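Local structure of acetate kinase (Entamoeba histolytica, 4H0O) at residues F83-H88 with K142-T147; A92-R97 with E138-E143; S24-K29 with P74-L79; L17-G22 with K78-F83; F54-L59 with I63-T68. The protein probably catalyses the reversible, magnesium-dependent transfer of a phosphoryl group to acetate, forming acetyl phosphate, as a member of the ASKHA superfamily with a ribonuclease H-like fold. All blocks are in the same frame, centred on the assembly; numbering follows the deposited sequence.

Interaction 1: residues F83-H88 with K142-T147; sequences FLKENH and KELPTT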
# COMPACT_ATOMS: atom_id res chain seq x y z
N PHE B 83 47.04 -10.50 4.25
CA PHE B 83 47.52 -10.63 2.88
C PHE B 83 47.97 -9.29 2.31
O PHE B 83 48.99 -9.21 1.62
CB PHE B 83 46.44 -11.24 1.98
CG PHE B 83 46.72 -11.12 0.50
CD1 PHE B 83 47.51 -12.07 -0.14
CD2 PHE B 83 46.18 -10.08 -0.25
CE1 PHE B 83 47.76 -11.97 -1.50
CE2 PHE B 83 46.44 -9.98 -1.61
CZ PHE B 83 47.23 -10.92 -2.23
N LEU B 84 47.18 -8.25 2.57
CA LEU B 84 47.46 -6.92 2.04
C LEU B 84 48.74 -6.33 2.65
O LEU B 84 49.50 -5.64 1.97
CB LEU B 84 46.27 -5.99 2.28
CG LEU B 84 44.97 -6.44 1.61
CD1 LEU B 84 43.77 -5.66 2.12
CD2 LEU B 84 45.07 -6.33 0.10
N LYS B 85 48.97 -6.61 3.94
CA LYS B 85 50.19 -6.18 4.61
C LYS B 85 51.40 -6.87 4.01
O LYS B 85 52.41 -6.23 3.72
CB LYS B 85 50.10 -6.48 6.11
CG LYS B 85 49.20 -5.54 6.90
CD LYS B 85 49.12 -5.95 8.36
CE LYS B 85 48.36 -4.92 9.19
NZ LYS B 85 48.23 -5.34 10.62
N GLU B 86 51.29 -8.18 3.81
CA GLU B 86 52.39 -8.97 3.25
C GLU B 86 52.72 -8.60 1.80
O GLU B 86 53.84 -8.83 1.34
CB GLU B 86 52.09 -10.47 3.37
CG GLU B 86 52.20 -11.02 4.79
CD GLU B 86 51.85 -12.49 4.89
OE1 GLU B 86 51.40 -13.07 3.88
OE2 GLU B 86 52.03 -13.08 5.98
N ASN B 87 51.75 -8.04 1.09
CA ASN B 87 51.99 -7.60 -0.28
C ASN B 87 52.10 -6.08 -0.43
O ASN B 87 51.97 -5.54 -1.53
CB ASN B 87 50.92 -8.16 -1.23
CG ASN B 87 51.12 -9.63 -1.52
OD1 ASN B 87 51.70 -10.00 -2.54
ND2 ASN B 87 50.64 -10.49 -0.63
N HIS B 88 52.33 -5.40 0.69
CA HIS B 88 52.61 -3.96 0.71
C HIS B 88 51.50 -3.09 0.11
O HIS B 88 51.77 -2.10 -0.57
CB HIS B 88 53.95 -3.66 0.03
CG HIS B 88 55.11 -4.35 0.68
ND1 HIS B 88 55.68 -3.90 1.86
CD2 HIS B 88 55.82 -5.45 0.32
CE1 HIS B 88 56.68 -4.70 2.19
NE2 HIS B 88 56.78 -5.64 1.27
N LYS B 142 40.53 -3.97 15.27
CA LYS B 142 41.62 -4.54 16.07
C LYS B 142 42.89 -4.75 15.27
O LYS B 142 43.99 -4.45 15.74
CB LYS B 142 41.18 -5.86 16.71
CG LYS B 142 42.20 -6.42 17.69
CD LYS B 142 41.92 -7.87 18.04
CE LYS B 142 42.99 -8.42 18.98
NZ LYS B 142 42.85 -9.88 19.19
N GLU B 143 42.75 -5.26 14.05
CA GLU B 143 43.90 -5.54 13.19
C GLU B 143 44.44 -4.27 12.54
O GLU B 143 45.62 -4.21 12.18
CB GLU B 143 43.53 -6.57 12.12
CG GLU B 143 43.16 -7.93 12.69
CD GLU B 143 44.29 -8.58 13.45
OE1 GLU B 143 45.43 -8.59 12.94
OE2 GLU B 143 44.05 -9.08 14.57
N LEU B 144 43.58 -3.27 12.38
CA LEU B 144 44.00 -1.96 11.86
C LEU B 144 43.56 -0.83 12.80
O LEU B 144 42.73 0.00 12.43
CB LEU B 144 43.44 -1.74 10.45
CG LEU B 144 43.87 -2.77 9.39
CD1 LEU B 144 43.15 -2.55 8.06
CD2 LEU B 144 45.37 -2.72 9.20
N PRO B 145 44.14 -0.78 14.01
CA PRO B 145 43.66 0.16 15.03
C PRO B 145 44.18 1.58 14.86
O PRO B 145 43.72 2.48 15.58
CB PRO B 145 44.19 -0.45 16.33
CG PRO B 145 45.45 -1.13 15.92
CD PRO B 145 45.24 -1.62 14.51
N THR B 146 45.10 1.79 13.93
CA THR B 146 45.57 3.13 13.61
C THR B 146 45.02 3.58 12.26
O THR B 146 45.62 4.42 11.57
CB THR B 146 47.11 3.21 13.57
OG1 THR B 146 47.59 2.66 12.34
CG2 THR B 146 47.72 2.44 14.74
N THR B 147 43.88 3.02 11.88
CA THR B 147 43.27 3.31 10.59
C THR B 147 41.83 3.79 10.75
O THR B 147 41.02 3.13 11.38
CB THR B 147 43.30 2.07 9.68
OG1 THR B 147 44.65 1.66 9.48
CG2 THR B 147 42.67 2.38 8.33
O HOH W 1 47.39 -8.29 10.58
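Lys85, on the last turn of one helix, faces Glu143 and Leu144, where a second helix runs out; the two backbones stay well apart, 10.4 Å between Lys85 CA and Leu144 CA. The first helix closes in a Schellman motif with His88 at positive phi (60°), while Leu144 leaves helical geometry and starts a type I turn to Thr147. The gap is bridged by the lysine, whose chain is extended from CG to NZ. Its ammonium group donates to the carbonyl of Glu143, Lys85 NZ to Glu143 O 3.2 Å, the nitrogen tilted 20° from the carbonyl plane. A water links the same NZ to Glu143 OE1, so the residue is gripped at backbone and side chain. Behind the charge, Lys85 CE lies 3.7 Å from Leu144 CD2, the two side chains passing in opposite directions. Glu143 OE2 makes a salt bridge with Lys78, about two turns earlier in helix 73-86. This surface contact therefore joins the C-terminal ends of helices 73-86 and 129-143, with Ile81 of the first helix touching both Glu143 and Leu144.

Interaction 2: residues A92-R97 with E138-E143; sequences AFVGHR and EISMKE
Ser140 meets Val94 and His96, two residues of strand 93-98 whose CA-CB bonds both point at helix 129-143. From CB outward the serine meets the imidazole first and then both strand side chains: Ser140 CB lies 3.6 Å from His96 CE1, at the ring's edge and near its plane. One bond further, OG is placed anti to the serine's own backbone N (chi1 -155°). It sits in the plane of the His96 ring, 3.7 Å from His96 CE1, and equally far, 3.7 Å, from Val94 CG1. None of these approaches is a hydrogen bond; OG is bonded outside the contact. His96 NE2 is bonded to Gln149 OE1, whose amide nitrogen in turn binds the carbonyl of Ser140; Gln149 thus ties strand to helix and probably fixes the ring's rotation. The small serine brings the helix close, with 8.1 Å between Val94 CA and Ser140 CA. Helix 129-143 lies in the crossover between the parallel neighbours 93-98 and 148-153 of the ribonuclease H-like sheet, and backs the strand carrying Arg97, predicted to bind substrate.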
# COMPACT_ATOMS: atom_id res chain seq x y z
N ALA B 92 44.51 3.27 4.28
CA ALA B 92 44.24 4.51 5.01
C ALA B 92 42.82 4.56 5.57
O ALA B 92 42.56 5.25 6.56
CB ALA B 92 44.48 5.71 4.10
N PHE B 93 41.90 3.83 4.93
CA PHE B 93 40.50 3.83 5.35
C PHE B 93 39.82 2.47 5.14
O PHE B 93 40.12 1.76 4.18
CB PHE B 93 39.72 4.92 4.60
CG PHE B 93 40.22 6.32 4.85
CD1 PHE B 93 39.85 7.01 6.00
CD2 PHE B 93 41.05 6.94 3.93
CE1 PHE B 93 40.31 8.30 6.22
CE2 PHE B 93 41.51 8.24 4.15
CZ PHE B 93 41.14 8.91 5.30
N VAL B 94 38.91 2.12 6.05
CA VAL B 94 38.11 0.91 5.90
C VAL B 94 36.63 1.27 5.91
O VAL B 94 36.15 1.94 6.82
CB VAL B 94 38.40 -0.13 7.00
CG1 VAL B 94 37.75 -1.46 6.67
CG2 VAL B 94 39.89 -0.32 7.17
N GLY B 95 35.91 0.84 4.87
CA GLY B 95 34.48 1.08 4.80
C GLY B 95 33.69 -0.17 5.11
O GLY B 95 34.06 -1.27 4.69
N HIS B 96 32.60 -0.01 5.86
CA HIS B 96 31.74 -1.13 6.22
C HIS B 96 30.29 -0.81 5.91
O HIS B 96 29.91 0.35 5.80
CB HIS B 96 31.89 -1.45 7.71
CG HIS B 96 33.27 -1.80 8.13
ND1 HIS B 96 33.75 -3.10 8.13
CD2 HIS B 96 34.30 -1.03 8.58
CE1 HIS B 96 35.00 -3.11 8.56
NE2 HIS B 96 35.35 -1.87 8.84
N ARG B 97 29.47 -1.85 5.79
CA ARG B 97 28.06 -1.66 5.47
C ARG B 97 27.17 -2.29 6.54
O ARG B 97 27.27 -3.49 6.81
CB ARG B 97 27.76 -2.27 4.10
CG ARG B 97 26.33 -2.12 3.63
CD ARG B 97 26.17 -2.60 2.20
NE ARG B 97 24.84 -2.31 1.67
CZ ARG B 97 23.82 -3.17 1.68
NH1 ARG B 97 23.99 -4.38 2.20
NH2 ARG B 97 22.65 -2.82 1.18
N GLU B 138 34.40 -5.30 14.24
CA GLU B 138 35.18 -5.48 15.47
C GLU B 138 36.59 -6.01 15.21
O GLU B 138 37.56 -5.50 15.77
CB GLU B 138 34.44 -6.39 16.46
CG GLU B 138 33.69 -5.63 17.55
CD GLU B 138 33.22 -6.54 18.68
OE1 GLU B 138 33.11 -7.76 18.46
OE2 GLU B 138 32.96 -6.02 19.79
N ILE B 139 36.72 -7.02 14.36
CA ILE B 139 38.03 -7.58 14.05
C ILE B 139 38.86 -6.60 13.21
O ILE B 139 40.09 -6.58 13.29
CB ILE B 139 37.92 -8.97 13.35
CG1 ILE B 139 38.94 -9.94 13.94
CG2 ILE B 139 38.08 -8.86 11.84
CD1 ILE B 139 38.73 -10.22 15.40
N SER B 140 38.17 -5.77 12.43
CA SER B 140 38.84 -4.82 11.54
C SER B 140 39.45 -3.67 12.33
O SER B 140 40.55 -3.20 12.02
CB SER B 140 37.85 -4.29 10.50
OG SER B 140 38.51 -3.87 9.32
N MET B 141 38.74 -3.23 13.36
CA MET B 141 39.24 -2.19 14.25
C MET B 141 40.46 -2.67 15.02
O MET B 141 41.33 -1.88 15.38
CB MET B 141 38.16 -1.76 15.24
CG MET B 141 36.95 -1.08 14.61
SD MET B 141 37.33 0.50 13.81
CE MET B 141 37.58 1.55 15.23
N LYS B 142 40.53 -3.97 15.27
CA LYS B 142 41.62 -4.54 16.07
C LYS B 142 42.89 -4.75 15.27
O LYS B 142 43.99 -4.45 15.74
CB LYS B 142 41.18 -5.86 16.71
CG LYS B 142 42.20 -6.42 17.69
CD LYS B 142 41.92 -7.87 18.04
CE LYS B 142 42.99 -8.42 18.98
NZ LYS B 142 42.85 -9.88 19.19
N GLU B 143 42.75 -5.26 14.05
CA GLU B 143 43.90 -5.54 13.19
C GLU B 143 44.44 -4.27 12.54
O GLU B 143 45.62 -4.21 12.18
CB GLU B 143 43.53 -6.57 12.12
CG GLU B 143 43.16 -7.93 12.69
CD GLU B 143 44.29 -8.58 13.45
OE1 GLU B 143 45.43 -8.59 12.94
OE2 GLU B 143 44.05 -9.08 14.57

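Interaction 3: residues S24-K29 with P74-L79; sequences SSLTYK and PQAAKL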
# COMPACT_ATOMS: atom_id res chain seq x y z
N SER B 24 27.70 -16.84 1.84
CA SER B 24 28.61 -17.98 1.98
C SER B 24 30.07 -17.54 2.06
O SER B 24 30.96 -18.34 2.37
CB SER B 24 28.43 -18.96 0.82
OG SER B 24 29.34 -18.69 -0.22
N SER B 25 30.32 -16.27 1.78
CA SER B 25 31.69 -15.77 1.76
C SER B 25 31.79 -14.27 2.03
O SER B 25 30.78 -13.56 2.04
CB SER B 25 32.34 -16.07 0.41
OG SER B 25 31.82 -15.22 -0.60
N LEU B 26 33.01 -13.80 2.25
CA LEU B 26 33.29 -12.38 2.37
C LEU B 26 34.09 -11.94 1.16
O LEU B 26 35.05 -12.60 0.77
CB LEU B 26 34.10 -12.11 3.65
CG LEU B 26 34.62 -10.68 3.83
CD1 LEU B 26 33.47 -9.71 3.97
CD2 LEU B 26 35.56 -10.57 5.03
N THR B 27 33.68 -10.83 0.54
CA THR B 27 34.44 -10.24 -0.56
C THR B 27 34.97 -8.87 -0.15
O THR B 27 34.47 -8.26 0.80
CB THR B 27 33.59 -10.10 -1.83
OG1 THR B 27 32.58 -9.11 -1.63
CG2 THR B 27 32.94 -11.42 -2.19
N TYR B 28 35.99 -8.39 -0.87
CA TYR B 28 36.56 -7.08 -0.57
C TYR B 28 37.11 -6.43 -1.83
O TYR B 28 37.43 -7.10 -2.81
CB TYR B 28 37.68 -7.19 0.47
CG TYR B 28 39.02 -7.63 -0.10
CD1 TYR B 28 39.34 -8.98 -0.20
CD2 TYR B 28 39.97 -6.70 -0.51
CE1 TYR B 28 40.56 -9.39 -0.70
CE2 TYR B 28 41.19 -7.10 -1.02
CZ TYR B 28 41.48 -8.45 -1.11
OH TYR B 28 42.69 -8.85 -1.62
N LYS B 29 37.23 -5.11 -1.79
CA LYS B 29 37.91 -4.37 -2.85
C LYS B 29 38.76 -3.27 -2.22
O LYS B 29 38.44 -2.77 -1.14
CB LYS B 29 36.90 -3.76 -3.82
CG LYS B 29 36.17 -4.76 -4.69
CD LYS B 29 35.33 -4.06 -5.76
CE LYS B 29 34.51 -5.04 -6.58
NZ LYS B 29 35.36 -5.95 -7.40
N PRO B 74 34.68 -12.81 10.10
CA PRO B 74 35.82 -12.13 10.73
C PRO B 74 37.17 -12.84 10.54
O PRO B 74 38.20 -12.16 10.48
CB PRO B 74 35.43 -12.10 12.22
CG PRO B 74 34.43 -13.19 12.38
CD PRO B 74 33.67 -13.23 11.09
N GLN B 75 37.17 -14.17 10.46
CA GLN B 75 38.40 -14.92 10.19
C GLN B 75 38.93 -14.58 8.81
O GLN B 75 40.13 -14.37 8.63
CB GLN B 75 38.16 -16.42 10.31
CG GLN B 75 38.00 -16.94 11.73
CD GLN B 75 37.29 -18.28 11.79
OE1 GLN B 75 36.90 -18.84 10.75
NE2 GLN B 75 37.10 -18.80 12.99
N ALA B 76 38.04 -14.53 7.83
CA ALA B 76 38.42 -14.15 6.47
C ALA B 76 38.94 -12.72 6.45
O ALA B 76 39.94 -12.43 5.80
CB ALA B 76 37.24 -14.30 5.53
N ALA B 77 38.26 -11.83 7.17
CA ALA B 77 38.65 -10.43 7.25
C ALA B 77 40.10 -10.28 7.72
O ALA B 77 40.89 -9.56 7.10
CB ALA B 77 37.72 -9.67 8.18
N LYS B 78 40.43 -10.97 8.81
CA LYS B 78 41.79 -10.95 9.36
C LYS B 78 42.83 -11.42 8.34
O LYS B 78 43.85 -10.76 8.13
CB LYS B 78 41.86 -11.83 10.61
CG LYS B 78 43.28 -12.12 11.09
CD LYS B 78 43.34 -12.23 12.61
CE LYS B 78 44.78 -12.34 13.10
NZ LYS B 78 44.90 -12.06 14.56
N LEU B 79 42.56 -12.55 7.70
CA LEU B 79 43.48 -13.12 6.72
C LEU B 79 43.61 -12.25 5.48
O LEU B 79 44.67 -12.20 4.84
CB LEU B 79 43.07 -14.55 6.36
CG LEU B 79 43.67 -15.69 7.19
CD1 LEU B 79 43.58 -15.42 8.68
CD2 LEU B 79 43.00 -17.02 6.87
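Leu26 lays one methyl, CD2, against the turn of helix formed by Ala76 and Ala77. Leu26 CD2 is 3.7 Å from Ala77 N and 3.9 Å from Ala77 CB, while Ala76 CB lies a little further off, 4.1 Å from the same Leu26 CD2. It therefore meets helix backbone as well as the two small side chains. The leucine reaches there with CG anti to its backbone N (chi1 173°), CB already directed at the helix. Of the two alanines, Ala76 points its CB toward the strand, whereas that of Ala77 stands to one side and flanks the methyl. Because alanines occupy these positions, helix and strand come close: Leu26 CA and Ala76 CA are 6.8 Å apart. The side chains that meet are all apolar and buried, and no hydrogen bond crosses. The other branch faces the sheet, where Leu26 CD1 touches the carbonyl oxygen of Asn20 on the adjoining strand. Leu26 also packs on Phe19 and Val21 of strand 16-21 and on His73 at the start of the helix, while Ala77 turns to Val136 and Ile139. Helix 73-86 thus packs on strands 16-21 and 26-31 with helix 129-143 beside it.

Interaction 4: residues L17-G22 with K78-F83; sequences LIFNVG and KLIIQF
Phe19 and Leu17 meet Ile80 and Ile81 where a helix packs on a central strand of the mixed sheet, part of the ribonuclease H-like fold shared by the ASKHA superfamily. The strand segment and the helix segment run nearly antiparallel, at 154°, with their axes 11.5 Å apart, a separation filled by large apolar side chains. The tighter part is around the phenyl ring, which is met at its edge and near its plane. Ile80 CD1 lies 4.1 Å from Phe19 CE1, and Ile81 CG1 lies 4.2 Å from Phe19 CZ, so the end of the ring fits against both isoleucines. Phe19 and Ile80 pass in opposite directions, but Phe19 and Ile81 cross at about a right angle. The CB of Phe19 does not aim at the helix; chi1 of -80°, with CG anti to the carbonyl carbon, swings the ring toward it.

On the other side of the helix segment, Lys78 points its CB away and Gln82 is exposed. The strand's far end also takes no part: Asn20, predicted to bind magnesium, is hydrogen-bonded through ND2 to Glu391. Ile81 is shared between the two strand residues, Ile81 CG1 also lying 4.3 Å from Leu17 CD2, while Leu17 CG sits over one face of the Phe19 ring.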
# COMPACT_ATOMS: atom_id res chain seq x y z
N LEU B 17 39.91 0.22 1.87
CA LEU B 17 39.46 -1.16 1.91
C LEU B 17 37.95 -1.21 2.15
O LEU B 17 37.46 -0.70 3.16
CB LEU B 17 40.19 -1.92 3.01
CG LEU B 17 39.76 -3.36 3.30
CD1 LEU B 17 39.95 -4.23 2.07
CD2 LEU B 17 40.52 -3.93 4.49
N ILE B 18 37.20 -1.80 1.22
CA ILE B 18 35.76 -1.98 1.40
C ILE B 18 35.42 -3.45 1.62
O ILE B 18 35.77 -4.31 0.80
CB ILE B 18 34.94 -1.43 0.21
CG1 ILE B 18 34.82 0.09 0.29
CG2 ILE B 18 33.54 -2.03 0.18
CD1 ILE B 18 35.94 0.82 -0.38
N PHE B 19 34.74 -3.75 2.72
CA PHE B 19 34.29 -5.11 2.98
C PHE B 19 32.84 -5.30 2.55
O PHE B 19 31.96 -4.51 2.91
CB PHE B 19 34.44 -5.45 4.47
CG PHE B 19 35.83 -5.83 4.87
CD1 PHE B 19 36.44 -6.95 4.32
CD2 PHE B 19 36.53 -5.09 5.81
CE1 PHE B 19 37.73 -7.31 4.70
CE2 PHE B 19 37.81 -5.44 6.20
CZ PHE B 19 38.41 -6.55 5.63
N ASN B 20 32.59 -6.36 1.78
CA ASN B 20 31.24 -6.71 1.38
C ASN B 20 30.87 -8.08 1.96
O ASN B 20 31.29 -9.12 1.45
CB ASN B 20 31.12 -6.72 -0.14
CG ASN B 20 29.68 -6.77 -0.62
OD1 ASN B 20 28.75 -6.97 0.18
ND2 ASN B 20 29.48 -6.60 -1.92
N VAL B 21 30.10 -8.07 3.05
CA VAL B 21 29.69 -9.31 3.70
C VAL B 21 28.64 -10.04 2.87
O VAL B 21 27.57 -9.50 2.59
CB VAL B 21 29.14 -9.07 5.12
CG1 VAL B 21 28.72 -10.37 5.76
CG2 VAL B 21 30.18 -8.38 5.99
N GLY B 22 28.96 -11.27 2.46
CA GLY B 22 28.02 -12.08 1.70
C GLY B 22 27.45 -13.21 2.54
O GLY B 22 27.69 -13.28 3.74
N LYS B 78 40.43 -10.97 8.81
CA LYS B 78 41.79 -10.95 9.36
C LYS B 78 42.83 -11.42 8.34
O LYS B 78 43.85 -10.76 8.13
CB LYS B 78 41.86 -11.83 10.61
CG LYS B 78 43.28 -12.12 11.09
CD LYS B 78 43.34 -12.23 12.61
CE LYS B 78 44.78 -12.34 13.10
NZ LYS B 78 44.90 -12.06 14.56
N LEU B 79 42.56 -12.55 7.70
CA LEU B 79 43.48 -13.12 6.72
C LEU B 79 43.61 -12.25 5.48
O LEU B 79 44.67 -12.20 4.84
CB LEU B 79 43.07 -14.55 6.36
CG LEU B 79 43.67 -15.69 7.19
CD1 LEU B 79 43.58 -15.42 8.68
CD2 LEU B 79 43.00 -17.02 6.87
N ILE B 80 42.53 -11.54 5.13
CA ILE B 80 42.56 -10.59 4.03
C ILE B 80 43.49 -9.42 4.35
O ILE B 80 44.35 -9.05 3.56
CB ILE B 80 41.14 -10.06 3.70
CG1 ILE B 80 40.32 -11.13 2.99
CG2 ILE B 80 41.22 -8.80 2.84
CD1 ILE B 80 38.85 -10.78 2.83
N ILE B 81 43.29 -8.84 5.54
CA ILE B 81 44.12 -7.74 6.03
C ILE B 81 45.59 -8.16 6.10
O ILE B 81 46.49 -7.38 5.76
CB ILE B 81 43.63 -7.28 7.43
CG1 ILE B 81 42.25 -6.62 7.32
CG2 ILE B 81 44.63 -6.33 8.08
CD1 ILE B 81 41.59 -6.35 8.66
N GLN B 82 45.83 -9.39 6.54
CA GLN B 82 47.18 -9.93 6.61
C GLN B 82 47.82 -10.05 5.23
O GLN B 82 49.00 -9.74 5.06
CB GLN B 82 47.15 -11.30 7.31
CG GLN B 82 48.46 -12.08 7.23
CD GLN B 82 48.46 -13.28 8.15
OE1 GLN B 82 47.89 -13.24 9.25
NE2 GLN B 82 49.10 -14.36 7.72
N PHE B 83 47.04 -10.50 4.25
CA PHE B 83 47.52 -10.63 2.88
C PHE B 83 47.97 -9.29 2.31
O PHE B 83 48.99 -9.21 1.62
CB PHE B 83 46.44 -11.24 1.98
CG PHE B 83 46.72 -11.12 0.50
CD1 PHE B 83 47.51 -12.07 -0.14
CD2 PHE B 83 46.18 -10.08 -0.25
CE1 PHE B 83 47.76 -11.97 -1.50
CE2 PHE B 83 46.44 -9.98 -1.61
CZ PHE B 83 47.23 -10.92 -2.23

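Interaction 5: residues F54-L59 with I63-T68; sequences FIEHHL and IIKIET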
# COMPACT_ATOMS: atom_id res chain seq x y z
N PHE B 54 39.72 -21.86 -0.69
CA PHE B 54 40.78 -20.87 -0.68
C PHE B 54 40.24 -19.45 -0.84
O PHE B 54 39.12 -19.26 -1.31
CB PHE B 54 41.78 -21.16 -1.80
CG PHE B 54 41.18 -21.11 -3.17
CD1 PHE B 54 40.50 -22.21 -3.69
CD2 PHE B 54 41.30 -19.98 -3.96
CE1 PHE B 54 39.95 -22.17 -4.95
CE2 PHE B 54 40.75 -19.93 -5.23
CZ PHE B 54 40.08 -21.03 -5.72
N ILE B 55 41.06 -18.47 -0.47
CA ILE B 55 40.78 -17.08 -0.80
C ILE B 55 41.44 -16.77 -2.14
O ILE B 55 42.64 -17.02 -2.31
CB ILE B 55 41.31 -16.11 0.27
CG1 ILE B 55 40.77 -16.50 1.65
CG2 ILE B 55 40.92 -14.68 -0.07
CD1 ILE B 55 41.24 -15.60 2.77
N GLU B 56 40.67 -16.26 -3.09
CA GLU B 56 41.23 -15.87 -4.37
C GLU B 56 41.50 -14.38 -4.40
O GLU B 56 40.58 -13.57 -4.29
CB GLU B 56 40.29 -16.26 -5.51
CG GLU B 56 40.77 -15.83 -6.90
CD GLU B 56 40.03 -16.53 -8.02
OE1 GLU B 56 39.23 -17.44 -7.73
OE2 GLU B 56 40.26 -16.18 -9.20
N HIS B 57 42.77 -14.01 -4.55
CA HIS B 57 43.13 -12.60 -4.61
C HIS B 57 43.44 -12.16 -6.04
O HIS B 57 44.15 -12.84 -6.77
CB HIS B 57 44.32 -12.31 -3.70
CG HIS B 57 44.01 -12.47 -2.24
ND1 HIS B 57 43.36 -11.50 -1.51
CD2 HIS B 57 44.28 -13.48 -1.37
CE1 HIS B 57 43.23 -11.91 -0.26
NE2 HIS B 57 43.79 -13.10 -0.15
N HIS B 58 42.87 -11.02 -6.43
CA HIS B 58 43.19 -10.40 -7.71
C HIS B 58 44.00 -9.13 -7.43
O HIS B 58 43.49 -8.17 -6.84
CB HIS B 58 41.92 -10.11 -8.51
CG HIS B 58 41.20 -11.34 -8.96
ND1 HIS B 58 40.02 -11.30 -9.69
CD2 HIS B 58 41.50 -12.65 -8.81
CE1 HIS B 58 39.63 -12.53 -9.95
NE2 HIS B 58 40.50 -13.37 -9.43
N LEU B 59 45.26 -9.15 -7.85
CA LEU B 59 46.20 -8.09 -7.52
C LEU B 59 47.06 -7.74 -8.73
O LEU B 59 47.83 -8.57 -9.22
CB LEU B 59 47.10 -8.52 -6.35
CG LEU B 59 48.28 -7.63 -5.98
CD1 LEU B 59 47.81 -6.23 -5.63
CD2 LEU B 59 49.07 -8.24 -4.83
N ILE B 63 45.92 -13.88 -10.42
CA ILE B 63 45.19 -14.61 -9.40
C ILE B 63 46.13 -15.26 -8.38
O ILE B 63 47.04 -16.01 -8.74
CB ILE B 63 44.31 -15.71 -10.04
CG1 ILE B 63 43.11 -15.10 -10.77
CG2 ILE B 63 43.84 -16.71 -8.99
CD1 ILE B 63 43.40 -14.63 -12.18
N ILE B 64 45.91 -14.96 -7.10
CA ILE B 64 46.69 -15.54 -6.01
C ILE B 64 45.77 -16.32 -5.07
O ILE B 64 44.84 -15.77 -4.48
CB ILE B 64 47.46 -14.47 -5.22
CG1 ILE B 64 48.47 -13.77 -6.14
CG2 ILE B 64 48.17 -15.08 -4.02
CD1 ILE B 64 49.34 -12.74 -5.44
N LYS B 65 46.04 -17.62 -4.94
CA LYS B 65 45.19 -18.50 -4.15
C LYS B 65 45.88 -18.98 -2.89
O LYS B 65 46.92 -19.65 -2.95
CB LYS B 65 44.73 -19.68 -5.01
CG LYS B 65 44.00 -19.28 -6.28
CD LYS B 65 43.64 -20.48 -7.13
CE LYS B 65 42.75 -20.09 -8.31
NZ LYS B 65 42.45 -21.24 -9.20
N ILE B 66 45.30 -18.64 -1.74
CA ILE B 66 45.81 -19.11 -0.46
C ILE B 66 44.83 -20.13 0.10
O ILE B 66 43.68 -19.79 0.42
CB ILE B 66 45.97 -17.95 0.55
CG1 ILE B 66 47.03 -16.96 0.07
CG2 ILE B 66 46.36 -18.48 1.92
CD1 ILE B 66 46.51 -15.89 -0.86
N GLU B 67 45.27 -21.38 0.22
CA GLU B 67 44.41 -22.44 0.73
C GLU B 67 44.08 -22.19 2.20
O GLU B 67 44.94 -21.80 2.99
CB GLU B 67 45.05 -23.81 0.53
CG GLU B 67 45.00 -24.30 -0.91
CD GLU B 67 45.78 -25.58 -1.12
OE1 GLU B 67 46.98 -25.61 -0.76
OE2 GLU B 67 45.20 -26.55 -1.66
N THR B 68 42.81 -22.41 2.55
CA THR B 68 42.31 -22.08 3.87
C THR B 68 41.30 -23.13 4.31
O THR B 68 40.73 -23.84 3.48
CB THR B 68 41.59 -20.71 3.87
OG1 THR B 68 40.77 -20.61 2.69
CG2 THR B 68 42.60 -19.57 3.87
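Strands 54-59 and 63-67 run antiparallel at 156°, forming a beta hairpin at one edge of the mixed sheet, with Ile55-Ile66 and His57-Ile64 as hydrogen-bonded pairs. The His57 pair has the shorter bonds, His57 N to Ile64 O at 2.7 Å and Ile64 N to His57 O at 2.8 Å. Glu56-Lys65 between them, and Phe54-Glu67 and His58-Ile63 on the outer sides, are non-hydrogen-bonded pairs with side chains on the opposite face.

On that face, the methylenes of Lys65 cross the Phe54 ring at a slant; chi1 of 61° places Phe54 CG between the backbone N and the carbonyl carbon, and Phe54 CE2 lies 3.5 Å from Lys65 CG. His58 lies beside Ile63, pointing the same way, and Glu56, extended beyond CG, crosses it. Their ends are joined by a bond from His58 NE2 to Glu56 OE2, 2.8 Å and nearly straight at 168°, which lies in the imidazole plane but meets the oxygen from above the carboxylate plane. This pairing probably steadies both side chains against the isoleucine, Ile63 CG1 being 3.4 Å from Glu56 OE2.

The other face, bearing Ile55, His57, Ile64 and Ile66, is turned to helix 73-86. There the His57 ring stacks on Phe83, and its ND1 is hydrogen-bonded to Tyr28 OH. At the ring's edge, near its plane, Ile66 CD1 approaches His57 CD2 to 3.3 Å.

How the interactions relate
From the N terminus, strand 16-21 leads into strand 26-31, and both are later covered by helix 73-86: interaction 4 closes the longer loop from the first strand, and interaction 3 the loop from the second. The two overlap on Lys78 and Leu79. Within both loops the hairpin of interaction 5 closes locally, and His57 reaches back to Tyr28 and forward to Phe83. After the helix, the chain enters strand 93-98, which bonds to strand 16-21. Helix 129-143 then returns to make interactions 2 and 1, sharing Lys142 and Glu143; interaction 2 spans a shorter loop lying within that of interaction 1. Together the contacts lay helices 73-86 and 129-143 on one sheet.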